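Local coordinates for Mgp-operon protein 3 (Mycoplasma pneumoniae, PDB 6RJ1) that probably serves as an extracellular, membrane-attached adhesin through which the bacterium holds on to host cells, with sugars as likely ligands, at residues L61-F66 and V446-Y451; T189-S194 and Q635-V640; T850-T855 and T866-E871. All coordinates share one frame; numbering follows the deposited sequence.

Contact 1 (L61-F66 and V446-Y451)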
ATOM      1  N   LEU A  61     -20.283   4.374 -11.053  1.00 69.46           N
ATOM      2  CA  LEU A  61     -20.749   5.515 -11.819  1.00 69.03           C
ATOM      3  C   LEU A  61     -20.193   6.827 -11.291  1.00 73.27           C
ATOM      4  O   LEU A  61     -20.486   7.873 -11.869  1.00 74.25           O
ATOM      5  CB  LEU A  61     -22.284   5.555 -11.887  1.00 69.01           C
ATOM      6  CG  LEU A  61     -22.952   4.525 -12.793  1.00 73.42           C
ATOM      7  CD1 LEU A  61     -24.434   4.482 -12.534  1.00 73.53           C
ATOM      8  CD2 LEU A  61     -22.688   4.805 -14.262  1.00 75.97           C
ATOM      9  N   VAL A  62     -19.387   6.785 -10.207  1.00 68.66           N
ATOM     10  CA  VAL A  62     -18.775   7.980  -9.628  1.00 67.84           C
ATOM     11  C   VAL A  62     -17.773   8.585 -10.631  1.00 71.67           C
ATOM     12  O   VAL A  62     -17.013   7.843 -11.250  1.00 72.00           O
ATOM     13  CB  VAL A  62     -18.170   7.727  -8.213  1.00 71.36           C
ATOM     14  CG1 VAL A  62     -16.880   6.903  -8.261  1.00 70.93           C
ATOM     15  CG2 VAL A  62     -17.955   9.034  -7.462  1.00 71.07           C
ATOM     16  N   ARG A  63     -17.832   9.909 -10.846  1.00 66.89           N
ATOM     17  CA  ARG A  63     -16.921  10.605 -11.751  1.00 65.85           C
ATOM     18  C   ARG A  63     -16.324  11.827 -11.063  1.00 68.54           C
ATOM     19  O   ARG A  63     -17.060  12.624 -10.487  1.00 67.36           O
ATOM     20  CB  ARG A  63     -17.596  10.957 -13.097  1.00 63.27           C
ATOM     21  CG  ARG A  63     -17.876   9.745 -13.999  1.00 62.72           C
ATOM     22  CD  ARG A  63     -16.626   8.954 -14.378  1.00 63.42           C
ATOM     23  NE  ARG A  63     -16.924   7.829 -15.268  1.00 69.84           N
ATOM     24  CZ  ARG A  63     -17.358   6.634 -14.866  1.00 82.89           C
ATOM     25  NH1 ARG A  63     -17.562   6.391 -13.577  1.00 66.13           N
ATOM     26  NH2 ARG A  63     -17.596   5.675 -15.754  1.00 67.78           N
ATOM     27  N   VAL A  64     -14.983  11.933 -11.068  1.00 64.18           N
ATOM     28  CA  VAL A  64     -14.287  13.042 -10.411  1.00 63.48           C
ATOM     29  C   VAL A  64     -13.518  13.886 -11.434  1.00 69.76           C
ATOM     30  O   VAL A  64     -12.964  13.346 -12.392  1.00 69.78           O
ATOM     31  CB  VAL A  64     -13.407  12.574  -9.208  1.00 65.71           C
ATOM     32  CG1 VAL A  64     -12.747  13.748  -8.495  1.00 65.12           C
ATOM     33  CG2 VAL A  64     -14.220  11.753  -8.209  1.00 65.05           C
ATOM     34  N   LYS A  65     -13.531  15.221 -11.246  1.00 67.50           N
ATOM     35  CA  LYS A  65     -12.785  16.153 -12.081  1.00 67.48           C
ATOM     36  C   LYS A  65     -11.864  17.038 -11.232  1.00 71.92           C
ATOM     37  O   LYS A  65     -12.189  17.380 -10.091  1.00 70.95           O
ATOM     38  CB  LYS A  65     -13.697  16.973 -13.024  1.00 70.10           C
ATOM     39  CG  LYS A  65     -14.542  18.075 -12.375  1.00 88.11           C
ATOM     40  CD  LYS A  65     -15.233  18.972 -13.396  1.00 96.47           C
ATOM     41  CE  LYS A  65     -16.140  20.025 -12.781  1.00109.52           C
ATOM     42  NZ  LYS A  65     -17.319  19.434 -12.077  1.00114.89           N
ATOM     43  N   PHE A  66     -10.707  17.371 -11.792  1.00 69.45           N
ATOM     44  CA  PHE A  66      -9.736  18.271 -11.186  1.00 69.31           C
ATOM     45  C   PHE A  66      -9.616  19.495 -12.098  1.00 77.13           C
ATOM     46  O   PHE A  66      -9.364  19.354 -13.298  1.00 75.33           O
ATOM     47  CB  PHE A  66      -8.378  17.572 -10.965  1.00 69.67           C
ATOM     48  CG  PHE A  66      -7.237  18.477 -10.554  1.00 69.41           C
ATOM     49  CD1 PHE A  66      -7.232  19.099  -9.312  1.00 70.71           C
ATOM     50  CD2 PHE A  66      -6.154  18.682 -11.398  1.00 70.48           C
ATOM     51  CE1 PHE A  66      -6.172  19.924  -8.929  1.00 71.01           C
ATOM     52  CE2 PHE A  66      -5.092  19.509 -11.012  1.00 72.48           C
ATOM     53  CZ  PHE A  66      -5.110  20.125  -9.782  1.00 70.04           C
ATOM     54  N   VAL A 446      -7.602   9.369 -13.537  1.00 60.05           N
ATOM     55  CA  VAL A 446      -6.778   8.865 -12.440  1.00 58.81           C
ATOM     56  C   VAL A 446      -7.432   9.315 -11.113  1.00 64.21           C
ATOM     57  O   VAL A 446      -7.558   8.509 -10.185  1.00 63.40           O
ATOM     58  CB  VAL A 446      -5.307   9.350 -12.571  1.00 61.07           C
ATOM     59  CG1 VAL A 446      -4.501   9.096 -11.294  1.00 60.10           C
ATOM     60  CG2 VAL A 446      -4.623   8.711 -13.775  1.00 60.72           C
ATOM     61  N   ILE A 447      -7.908  10.584 -11.069  1.00 61.95           N
ATOM     62  CA  ILE A 447      -8.553  11.181  -9.895  1.00 61.97           C
ATOM     63  C   ILE A 447      -9.855  10.441  -9.510  1.00 66.53           C
ATOM     64  O   ILE A 447     -10.124  10.274  -8.314  1.00 67.98           O
ATOM     65  CB  ILE A 447      -8.730  12.723 -10.042  1.00 64.54           C
ATOM     66  CG1 ILE A 447      -9.036  13.392  -8.682  1.00 64.74           C
ATOM     67  CG2 ILE A 447      -9.740  13.125 -11.123  1.00 64.17           C
ATOM     68  CD1 ILE A 447      -7.911  13.347  -7.656  1.00 69.36           C
ATOM     69  N   THR A 448     -10.624   9.964 -10.509  1.00 61.04           N
ATOM     70  CA  THR A 448     -11.853   9.192 -10.295  1.00 59.24           C
ATOM     71  C   THR A 448     -11.477   7.824  -9.699  1.00 62.09           C
ATOM     72  O   THR A 448     -12.093   7.385  -8.722  1.00 62.09           O
ATOM     73  CB  THR A 448     -12.599   9.053 -11.631  1.00 60.08           C
ATOM     74  OG1 THR A 448     -12.905  10.351 -12.129  1.00 57.76           O
ATOM     75  CG2 THR A 448     -13.862   8.213 -11.519  1.00 54.56           C
ATOM     76  N   GLN A 449     -10.449   7.166 -10.289  1.00 57.72           N
ATOM     77  CA  GLN A 449      -9.950   5.859  -9.858  1.00 57.33           C
ATOM     78  C   GLN A 449      -9.414   5.932  -8.456  1.00 60.60           C
ATOM     79  O   GLN A 449      -9.626   4.998  -7.692  1.00 60.89           O
ATOM     80  CB  GLN A 449      -8.872   5.302 -10.799  1.00 58.35           C
ATOM     81  CG  GLN A 449      -9.265   5.205 -12.272  1.00 66.77           C
ATOM     82  CD  GLN A 449     -10.278   4.142 -12.618  1.00 72.23           C
ATOM     83  OE1 GLN A 449     -10.906   3.507 -11.756  1.00 63.12           O
ATOM     84  NE2 GLN A 449     -10.448   3.926 -13.909  1.00 57.15           N
ATOM     85  N   LEU A 450      -8.748   7.047  -8.109  1.00 56.38           N
ATOM     86  CA  LEU A 450      -8.223   7.266  -6.766  1.00 55.93           C
ATOM     87  C   LEU A 450      -9.378   7.456  -5.779  1.00 62.56           C
ATOM     88  O   LEU A 450      -9.295   6.938  -4.666  1.00 63.15           O
ATOM     89  CB  LEU A 450      -7.234   8.442  -6.704  1.00 55.13           C
ATOM     90  CG  LEU A 450      -5.894   8.272  -7.418  1.00 58.40           C
ATOM     91  CD1 LEU A 450      -5.200   9.605  -7.587  1.00 58.13           C
ATOM     92  CD2 LEU A 450      -4.999   7.283  -6.711  1.00 59.30           C
ATOM     93  N   TYR A 451     -10.472   8.135  -6.189  1.00 59.36           N
ATOM     94  CA  TYR A 451     -11.621   8.286  -5.298  1.00 59.46           C
ATOM     95  C   TYR A 451     -12.299   6.938  -5.026  1.00 65.12           C
ATOM     96  O   TYR A 451     -12.493   6.577  -3.861  1.00 65.44           O
ATOM     97  CB  TYR A 451     -12.632   9.347  -5.781  1.00 60.41           C
ATOM     98  CG  TYR A 451     -13.835   9.448  -4.860  1.00 62.61           C
ATOM     99  CD1 TYR A 451     -13.766  10.164  -3.664  1.00 64.10           C
ATOM    100  CD2 TYR A 451     -15.009   8.746  -5.132  1.00 63.51           C
ATOM    101  CE1 TYR A 451     -14.844  10.203  -2.782  1.00 64.25           C
ATOM    102  CE2 TYR A 451     -16.088   8.772  -4.253  1.00 63.86           C
ATOM    103  CZ  TYR A 451     -16.003   9.507  -3.084  1.00 70.69           C
ATOM    104  OH  TYR A 451     -17.074   9.539  -2.234  1.00 73.08           O
TER
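Two torsions set up the meeting of Thr448 with Val64: in Thr448, OG1 stands anti to its own carbonyl carbon (chi1 -59°), which turns it to the backbone of Val64, while in Val64, CG1 is anti to the backbone N (chi1 -177°) and meets Ile447. The motif is a helix packed on a short strand, residues 64-66 against the start of helix 446-454, with segment axes 7.0 Å apart at closest. Val64 N donates to Thr448 OG1 over 2.8 Å with an N-H...O angle of 157°, and Val64 O is 3.0 Å from the same OG1. Arg63 and Lys65 pair through their backbones with Asp85 and Ser83, whereas the N-H of Val64, between them, is taken up by the helix threonine. The apolar contacts flank this bond. Val64 CG1 meets Ile447 CG1 at 3.7 Å, the two side chains crossing at about a right angle, and Val64 CG2 lies 3.8 Å from Tyr451 CB. Farther along, Val62 CG2 comes obliquely to the Tyr451 ring, 3.7 Å from CE2. The ring's far end is held by Leu134 O and Ser113 N, both bonded to OH. Arg63 folds back on its neighbour: its NH1 donates to Val62 O at 2.8 Å from above the carbonyl plane, and donates to Ala60 O too.

Contact 2 (T189-S194 and Q635-V640)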
ATOM      1  N   THR A 189      27.843  12.613 -14.027  1.00 63.59           N
ATOM      2  CA  THR A 189      27.399  13.265 -15.268  1.00 63.59           C
ATOM      3  C   THR A 189      26.494  14.453 -14.911  1.00 66.73           C
ATOM      4  O   THR A 189      26.604  15.508 -15.525  1.00 66.54           O
ATOM      5  CB  THR A 189      26.696  12.239 -16.188  1.00 74.58           C
ATOM      6  OG1 THR A 189      27.590  11.161 -16.467  1.00 80.95           O
ATOM      7  CG2 THR A 189      26.213  12.846 -17.501  1.00 71.61           C
ATOM      8  N   VAL A 190      25.615  14.279 -13.910  1.00 62.69           N
ATOM      9  CA  VAL A 190      24.694  15.321 -13.447  1.00 62.20           C
ATOM     10  C   VAL A 190      25.436  16.592 -12.995  1.00 67.14           C
ATOM     11  O   VAL A 190      25.074  17.692 -13.418  1.00 68.10           O
ATOM     12  CB  VAL A 190      23.719  14.785 -12.358  1.00 64.78           C
ATOM     13  CG1 VAL A 190      22.977  15.915 -11.644  1.00 64.05           C
ATOM     14  CG2 VAL A 190      22.733  13.782 -12.945  1.00 64.26           C
ATOM     15  N   HIS A 191      26.485  16.432 -12.177  1.00 62.62           N
ATOM     16  CA  HIS A 191      27.207  17.558 -11.596  1.00 62.02           C
ATOM     17  C   HIS A 191      28.411  18.043 -12.369  1.00 67.77           C
ATOM     18  O   HIS A 191      28.803  19.196 -12.188  1.00 68.10           O
ATOM     19  CB  HIS A 191      27.602  17.238 -10.153  1.00 62.20           C
ATOM     20  CG  HIS A 191      26.417  17.005  -9.266  1.00 64.90           C
ATOM     21  ND1 HIS A 191      26.083  15.737  -8.833  1.00 66.09           N
ATOM     22  CD2 HIS A 191      25.502  17.887  -8.797  1.00 65.89           C
ATOM     23  CE1 HIS A 191      25.000  15.888  -8.094  1.00 65.38           C
ATOM     24  NE2 HIS A 191      24.615  17.167  -8.042  1.00 65.69           N
ATOM     25  N   PHE A 192      29.001  17.197 -13.217  1.00 65.77           N
ATOM     26  CA  PHE A 192      30.189  17.581 -13.977  1.00 66.08           C
ATOM     27  C   PHE A 192      29.970  17.688 -15.487  1.00 72.23           C
ATOM     28  O   PHE A 192      30.803  18.281 -16.175  1.00 72.86           O
ATOM     29  CB  PHE A 192      31.361  16.639 -13.651  1.00 67.88           C
ATOM     30  CG  PHE A 192      31.803  16.732 -12.209  1.00 69.02           C
ATOM     31  CD1 PHE A 192      32.694  17.719 -11.799  1.00 71.81           C
ATOM     32  CD2 PHE A 192      31.311  15.845 -11.255  1.00 69.96           C
ATOM     33  CE1 PHE A 192      33.083  17.820 -10.460  1.00 72.72           C
ATOM     34  CE2 PHE A 192      31.700  15.947  -9.916  1.00 72.65           C
ATOM     35  CZ  PHE A 192      32.589  16.926  -9.528  1.00 71.37           C
ATOM     36  N   GLY A 193      28.869  17.131 -15.986  1.00 70.19           N
ATOM     37  CA  GLY A 193      28.537  17.146 -17.406  1.00 71.29           C
ATOM     38  C   GLY A 193      29.313  16.115 -18.198  1.00 79.75           C
ATOM     39  O   GLY A 193      30.444  15.775 -17.832  1.00 80.29           O
ATOM     40  N   SER A 194      28.705  15.616 -19.302  1.00 78.28           N
ATOM     41  CA  SER A 194      29.300  14.613 -20.199  1.00 78.24           C
ATOM     42  C   SER A 194      30.701  15.021 -20.655  1.00 81.34           C
ATOM     43  O   SER A 194      30.883  16.135 -21.144  1.00 81.03           O
ATOM     44  CB  SER A 194      28.402  14.361 -21.408  1.00 82.04           C
ATOM     45  OG  SER A 194      27.122  13.879 -21.032  1.00 91.98           O
ATOM     46  N   GLN A 635      29.565  12.804   2.266  1.00 63.08           N
ATOM     47  CA  GLN A 635      28.485  13.661   1.802  1.00 61.47           C
ATOM     48  C   GLN A 635      27.714  13.118   0.630  1.00 63.30           C
ATOM     49  O   GLN A 635      28.250  12.441  -0.246  1.00 61.85           O
ATOM     50  CB  GLN A 635      28.998  15.067   1.494  1.00 62.35           C
ATOM     51  CG  GLN A 635      29.195  15.921   2.731  1.00 60.61           C
ATOM     52  CD  GLN A 635      29.724  17.291   2.414  1.00 76.99           C
ATOM     53  OE1 GLN A 635      30.051  17.625   1.267  1.00 70.42           O
ATOM     54  NE2 GLN A 635      29.825  18.119   3.443  1.00 74.75           N
ATOM     55  N   THR A 636      26.457  13.515   0.596  1.00 60.58           N
ATOM     56  CA  THR A 636      25.457  13.135  -0.382  1.00 60.97           C
ATOM     57  C   THR A 636      24.628  14.397  -0.687  1.00 65.59           C
ATOM     58  O   THR A 636      24.485  15.249   0.191  1.00 66.92           O
ATOM     59  CB  THR A 636      24.725  11.854   0.134  1.00 73.90           C
ATOM     60  OG1 THR A 636      23.757  11.421  -0.800  1.00 79.37           O
ATOM     61  CG2 THR A 636      24.108  11.998   1.550  1.00 69.46           C
ATOM     62  N   THR A 637      24.200  14.590  -1.943  1.00 60.88           N
ATOM     63  CA  THR A 637      23.420  15.779  -2.328  1.00 60.06           C
ATOM     64  C   THR A 637      22.398  15.401  -3.400  1.00 61.59           C
ATOM     65  O   THR A 637      22.608  14.421  -4.104  1.00 61.72           O
ATOM     66  CB  THR A 637      24.339  16.992  -2.690  1.00 64.31           C
ATOM     67  OG1 THR A 637      23.616  18.217  -2.541  1.00 62.17           O
ATOM     68  CG2 THR A 637      24.938  16.913  -4.094  1.00 58.57           C
ATOM     69  N   TYR A 638      21.309  16.172  -3.518  1.00 56.75           N
ATOM     70  CA  TYR A 638      20.242  15.941  -4.501  1.00 56.48           C
ATOM     71  C   TYR A 638      20.770  16.035  -5.958  1.00 61.45           C
ATOM     72  O   TYR A 638      21.568  16.924  -6.244  1.00 59.68           O
ATOM     73  CB  TYR A 638      19.058  16.920  -4.270  1.00 56.51           C
ATOM     74  CG  TYR A 638      17.793  16.519  -4.996  1.00 56.93           C
ATOM     75  CD1 TYR A 638      16.889  15.635  -4.422  1.00 57.72           C
ATOM     76  CD2 TYR A 638      17.532  16.974  -6.283  1.00 59.00           C
ATOM     77  CE1 TYR A 638      15.755  15.206  -5.115  1.00 58.55           C
ATOM     78  CE2 TYR A 638      16.415  16.533  -6.994  1.00 59.45           C
ATOM     79  CZ  TYR A 638      15.521  15.664  -6.401  1.00 65.31           C
ATOM     80  OH  TYR A 638      14.403  15.269  -7.088  1.00 68.24           O
ATOM     81  N   PRO A 639      20.312  15.145  -6.881  1.00 59.55           N
ATOM     82  CA  PRO A 639      20.811  15.187  -8.277  1.00 59.68           C
ATOM     83  C   PRO A 639      20.339  16.365  -9.146  1.00 64.84           C
ATOM     84  O   PRO A 639      19.618  16.173 -10.131  1.00 64.80           O
ATOM     85  CB  PRO A 639      20.343  13.846  -8.849  1.00 61.21           C
ATOM     86  CG  PRO A 639      19.126  13.512  -8.067  1.00 65.23           C
ATOM     87  CD  PRO A 639      19.410  13.993  -6.676  1.00 60.42           C
ATOM     88  N   VAL A 640      20.780  17.584  -8.797  1.00 62.10           N
ATOM     89  CA  VAL A 640      20.536  18.845  -9.510  1.00 61.87           C
ATOM     90  C   VAL A 640      21.859  19.622  -9.482  1.00 67.35           C
ATOM     91  O   VAL A 640      22.367  19.908  -8.386  1.00 67.52           O
ATOM     92  CB  VAL A 640      19.351  19.674  -8.927  1.00 65.04           C
ATOM     93  CG1 VAL A 640      19.340  21.104  -9.469  1.00 64.41           C
ATOM     94  CG2 VAL A 640      18.014  18.997  -9.196  1.00 64.93           C
TER
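Two backbone carbonyls converge on one imidazole nitrogen without a hydrogen bond to either: His191 NE2 lies 3.5 Å from Tyr638 O and 3.6 Å from Val640 O. Both oxygens sit at the edge of the ring, near its plane. Pro639 is the centre of an inverse gamma turn (phi -72°, psi 67°), which Val640 N closes by donating to Tyr638 O over 2.8 Å. The turn brings Val640 back beside Tyr638, and the carbonyls of both residues lie near NE2. On the helix side, His191 has CG anti to its carbonyl carbon (chi1 -62°), and although its CB does not point at the loop, the ring reaches it. ND1 makes a weak hydrogen bond to Gln187 O one turn back. Carbonyl oxygens near both ring nitrogens might slightly ease protonation of the imidazole, although the ND1 bond is weak and the NE2 distances are long.

The remaining contacts are made by methyl groups. Thr637 CG2 comes to 4.0 Å from His191 NE2, obliquely to the ring. Val190 CG1 meets the carbonyl group of Pro639, 3.7 Å from its C, and also lies 4.0 Å above the plane of the His191 ring, over its centre. Only 190 Å² is buried in all, which marks a small, local docking. It joins helix 187-192, where Val190 also touches Val185, to the loop between strands 614-616 and 650-654, in the MgpC adhesin region. On the loop, Tyr638 and Pro639 rest against Leu577 of strand 575-577, and Gln635 pairs through its backbone with Lys210.

Contact 3 (T850-T855 and T866-E871)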
ATOM      1  N   THR A 850      -6.775 -12.811  -2.746  1.00 62.67           N
ATOM      2  CA  THR A 850      -8.109 -13.410  -2.640  1.00 62.73           C
ATOM      3  C   THR A 850      -8.703 -13.412  -1.224  1.00 66.90           C
ATOM      4  O   THR A 850      -9.731 -14.060  -1.008  1.00 66.13           O
ATOM      5  CB  THR A 850      -8.108 -14.817  -3.237  1.00 69.61           C
ATOM      6  OG1 THR A 850      -7.233 -15.653  -2.487  1.00 71.02           O
ATOM      7  CG2 THR A 850      -7.754 -14.834  -4.711  1.00 67.18           C
ATOM      8  N   LEU A 851      -8.085 -12.681  -0.273  1.00 64.00           N
ATOM      9  CA  LEU A 851      -8.573 -12.620   1.102  1.00 64.37           C
ATOM     10  C   LEU A 851     -10.000 -12.102   1.165  1.00 70.23           C
ATOM     11  O   LEU A 851     -10.287 -11.004   0.686  1.00 70.30           O
ATOM     12  CB  LEU A 851      -7.639 -11.798   2.009  1.00 64.33           C
ATOM     13  CG  LEU A 851      -8.103 -11.620   3.463  1.00 69.01           C
ATOM     14  CD1 LEU A 851      -7.752 -12.820   4.315  1.00 69.63           C
ATOM     15  CD2 LEU A 851      -7.519 -10.390   4.053  1.00 71.46           C
ATOM     16  N   LYS A 852     -10.904 -12.913   1.722  1.00 67.98           N
ATOM     17  CA  LYS A 852     -12.292 -12.495   1.814  1.00 68.27           C
ATOM     18  C   LYS A 852     -12.663 -12.097   3.244  1.00 73.53           C
ATOM     19  O   LYS A 852     -13.490 -11.200   3.414  1.00 74.24           O
ATOM     20  CB  LYS A 852     -13.247 -13.532   1.185  1.00 70.11           C
ATOM     21  CG  LYS A 852     -14.018 -14.428   2.136  1.00 87.08           C
ATOM     22  CD  LYS A 852     -15.508 -14.295   1.883  1.00 99.29           C
ATOM     23  CE  LYS A 852     -16.297 -15.485   2.362  1.00106.97           C
ATOM     24  NZ  LYS A 852     -17.682 -15.462   1.816  1.00115.44           N
ATOM     25  N   ASP A 853     -12.027 -12.704   4.262  1.00 69.99           N
ATOM     26  CA  ASP A 853     -12.369 -12.387   5.645  1.00 70.38           C
ATOM     27  C   ASP A 853     -11.245 -12.593   6.657  1.00 73.48           C
ATOM     28  O   ASP A 853     -10.409 -13.483   6.496  1.00 73.59           O
ATOM     29  CB  ASP A 853     -13.618 -13.198   6.058  1.00 73.22           C
ATOM     30  CG  ASP A 853     -14.019 -13.039   7.506  1.00 93.49           C
ATOM     31  OD1 ASP A 853     -14.536 -11.946   7.867  1.00 96.54           O
ATOM     32  OD2 ASP A 853     -13.791 -13.987   8.288  1.00100.96           O
ATOM     33  N   VAL A 854     -11.233 -11.755   7.706  1.00 68.93           N
ATOM     34  CA  VAL A 854     -10.320 -11.888   8.841  1.00 68.83           C
ATOM     35  C   VAL A 854     -11.169 -11.838  10.102  1.00 73.63           C
ATOM     36  O   VAL A 854     -11.997 -10.935  10.244  1.00 73.71           O
ATOM     37  CB  VAL A 854      -9.148 -10.880   8.921  1.00 72.49           C
ATOM     38  CG1 VAL A 854      -8.078 -11.399   9.870  1.00 71.83           C
ATOM     39  CG2 VAL A 854      -8.544 -10.600   7.555  1.00 72.56           C
ATOM     40  N   THR A 855     -10.961 -12.804  11.010  1.00 70.09           N
ATOM     41  CA  THR A 855     -11.695 -12.912  12.267  1.00 70.01           C
ATOM     42  C   THR A 855     -10.729 -13.171  13.404  1.00 74.07           C
ATOM     43  O   THR A 855      -9.767 -13.911  13.226  1.00 73.49           O
ATOM     44  CB  THR A 855     -12.717 -14.065  12.183  1.00 78.67           C
ATOM     45  OG1 THR A 855     -13.489 -13.932  10.992  1.00 80.68           O
ATOM     46  CG2 THR A 855     -13.641 -14.121  13.381  1.00 77.52           C
ATOM     47  N   THR A 866      -9.561 -16.051   5.929  1.00 66.59           N
ATOM     48  CA  THR A 866     -10.307 -16.780   4.915  1.00 66.40           C
ATOM     49  C   THR A 866      -9.960 -16.253   3.533  1.00 70.31           C
ATOM     50  O   THR A 866     -10.018 -15.051   3.288  1.00 70.45           O
ATOM     51  CB  THR A 866     -11.802 -16.782   5.235  1.00 75.44           C
ATOM     52  OG1 THR A 866     -11.987 -17.259   6.572  1.00 77.86           O
ATOM     53  CG2 THR A 866     -12.605 -17.645   4.277  1.00 70.65           C
ATOM     54  N   PHE A 867      -9.577 -17.163   2.644  1.00 66.35           N
ATOM     55  CA  PHE A 867      -9.208 -16.866   1.263  1.00 65.97           C
ATOM     56  C   PHE A 867     -10.183 -17.543   0.313  1.00 69.91           C
ATOM     57  O   PHE A 867     -10.382 -18.755   0.391  1.00 69.35           O
ATOM     58  CB  PHE A 867      -7.781 -17.354   0.993  1.00 67.68           C
ATOM     59  CG  PHE A 867      -6.748 -16.532   1.723  1.00 69.04           C
ATOM     60  CD1 PHE A 867      -6.199 -15.398   1.135  1.00 71.00           C
ATOM     61  CD2 PHE A 867      -6.322 -16.892   3.000  1.00 70.13           C
ATOM     62  CE1 PHE A 867      -5.251 -14.633   1.808  1.00 71.17           C
ATOM     63  CE2 PHE A 867      -5.373 -16.122   3.671  1.00 72.41           C
ATOM     64  CZ  PHE A 867      -4.859 -14.990   3.076  1.00 70.20           C
ATOM     65  N   ASP A 868     -10.776 -16.764  -0.587  1.00 66.48           N
ATOM     66  CA  ASP A 868     -11.770 -17.224  -1.549  1.00 66.47           C
ATOM     67  C   ASP A 868     -11.189 -17.158  -2.959  1.00 71.10           C
ATOM     68  O   ASP A 868     -10.859 -16.069  -3.419  1.00 71.02           O
ATOM     69  CB  ASP A 868     -13.014 -16.318  -1.432  1.00 68.61           C
ATOM     70  CG  ASP A 868     -14.316 -16.818  -2.031  1.00 84.14           C
ATOM     71  OD1 ASP A 868     -14.263 -17.585  -3.027  1.00 86.17           O
ATOM     72  OD2 ASP A 868     -15.395 -16.419  -1.522  1.00 90.37           O
ATOM     73  N   ASN A 869     -11.082 -18.313  -3.653  1.00 67.79           N
ATOM     74  CA  ASN A 869     -10.582 -18.411  -5.035  1.00 67.30           C
ATOM     75  C   ASN A 869     -11.449 -17.668  -6.071  1.00 71.37           C
ATOM     76  O   ASN A 869     -10.942 -17.304  -7.131  1.00 70.34           O
ATOM     77  CB  ASN A 869     -10.377 -19.870  -5.435  1.00 68.08           C
ATOM     78  CG  ASN A 869      -9.189 -20.538  -4.777  1.00 87.86           C
ATOM     79  OD1 ASN A 869      -8.335 -19.895  -4.151  1.00 82.56           O
ATOM     80  ND2 ASN A 869      -9.099 -21.851  -4.909  1.00 77.72           N
ATOM     81  N   GLY A 870     -12.721 -17.421  -5.735  1.00 68.81           N
ATOM     82  CA  GLY A 870     -13.671 -16.687  -6.568  1.00 68.93           C
ATOM     83  C   GLY A 870     -13.350 -15.208  -6.682  1.00 73.95           C
ATOM     84  O   GLY A 870     -13.878 -14.512  -7.558  1.00 73.97           O
ATOM     85  N   GLU A 871     -12.469 -14.720  -5.789  1.00 70.63           N
ATOM     86  CA  GLU A 871     -11.990 -13.345  -5.746  1.00 70.45           C
ATOM     87  C   GLU A 871     -10.887 -13.085  -6.792  1.00 74.10           C
ATOM     88  O   GLU A 871     -10.450 -11.949  -6.926  1.00 75.20           O
ATOM     89  CB  GLU A 871     -11.535 -12.977  -4.320  1.00 72.05           C
ATOM     90  CG  GLU A 871     -12.364 -11.880  -3.663  1.00 87.22           C
ATOM     91  CD  GLU A 871     -13.783 -12.242  -3.260  1.00120.87           C
ATOM     92  OE1 GLU A 871     -13.967 -13.229  -2.511  1.00121.37           O
ATOM     93  OE2 GLU A 871     -14.715 -11.521  -3.682  1.00123.54           O
TER
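Leu851 lays its CD1 methyl over one face of the Phe867 ring, 4.0 Å from the ring centroid and 18° off the normal, a CH-pi contact displaced toward the rim. With CG anti to the backbone N (chi1 177°), the leucine carries its branch point to where CD1 reaches the ring, and the two side chains meet at an oblique angle. Thr850 approaches the same ring differently: its side chain crosses Phe867 at about a right angle and its OG1, which is hydrogen-bonded to Asp847 O, lies at the ring edge 3.8 Å from CD1.

The backbones belong to the hairpin of strands 851-857 and 862-868. Leu851 and Phe867 form a non-hydrogen-bonded antiparallel pair, whereas Asp853 and Thr866 form a hydrogen-bonded one; the register slips by one residue between them. Lys852 N (2.8 Å) and Asp853 N (3.2 Å) both donate to Thr866 O, reaching it from the same face of its carbonyl plane. Two consecutive residues opposite one make this a classic beta bulge. Beyond it, Asp868 N donates to Thr850 O at 2.9 Å.

The extra residue, Lys852, runs side by side with Thr866 and points the same way, CG to CG2 4.1 Å, and crosses Asp868 obliquely, CB to CB 3.8 Å. Its NZ stays 4.2 Å from Asp868 OD2, too far for a salt bridge, and makes a weak hydrogen bond to Thr930 O. Thr866 is covered by Leu929 and Ile932 of strand 928-933. Asp868 uses its other oxygen, OD1, to accept from Gly870 N in an Asx turn, where the chain leaves the strand.

How the contacts relate
From the N terminus, residues 61-66 come first and residues 189-194 second; residues 446-451 then close contact 1 across 379 intervening residues, parts of them not modelled, and residues 635-640 close contact 2. The two loops therefore cross. Contact 3 opens only after both have closed and joins neighbouring strands of one hairpin, with ten residues between its segments. Contact 1 ties a small two-stranded sheet to a helix, contact 2 a helix to a long loop, and contact 3 strand to strand. None touches another. Contacts 1 and 2 have centres about 38 Å apart. Contacts 1 and 3 have centres about 27 Å apart. Contacts 2 and 3 flank the chain's centre on opposite sides.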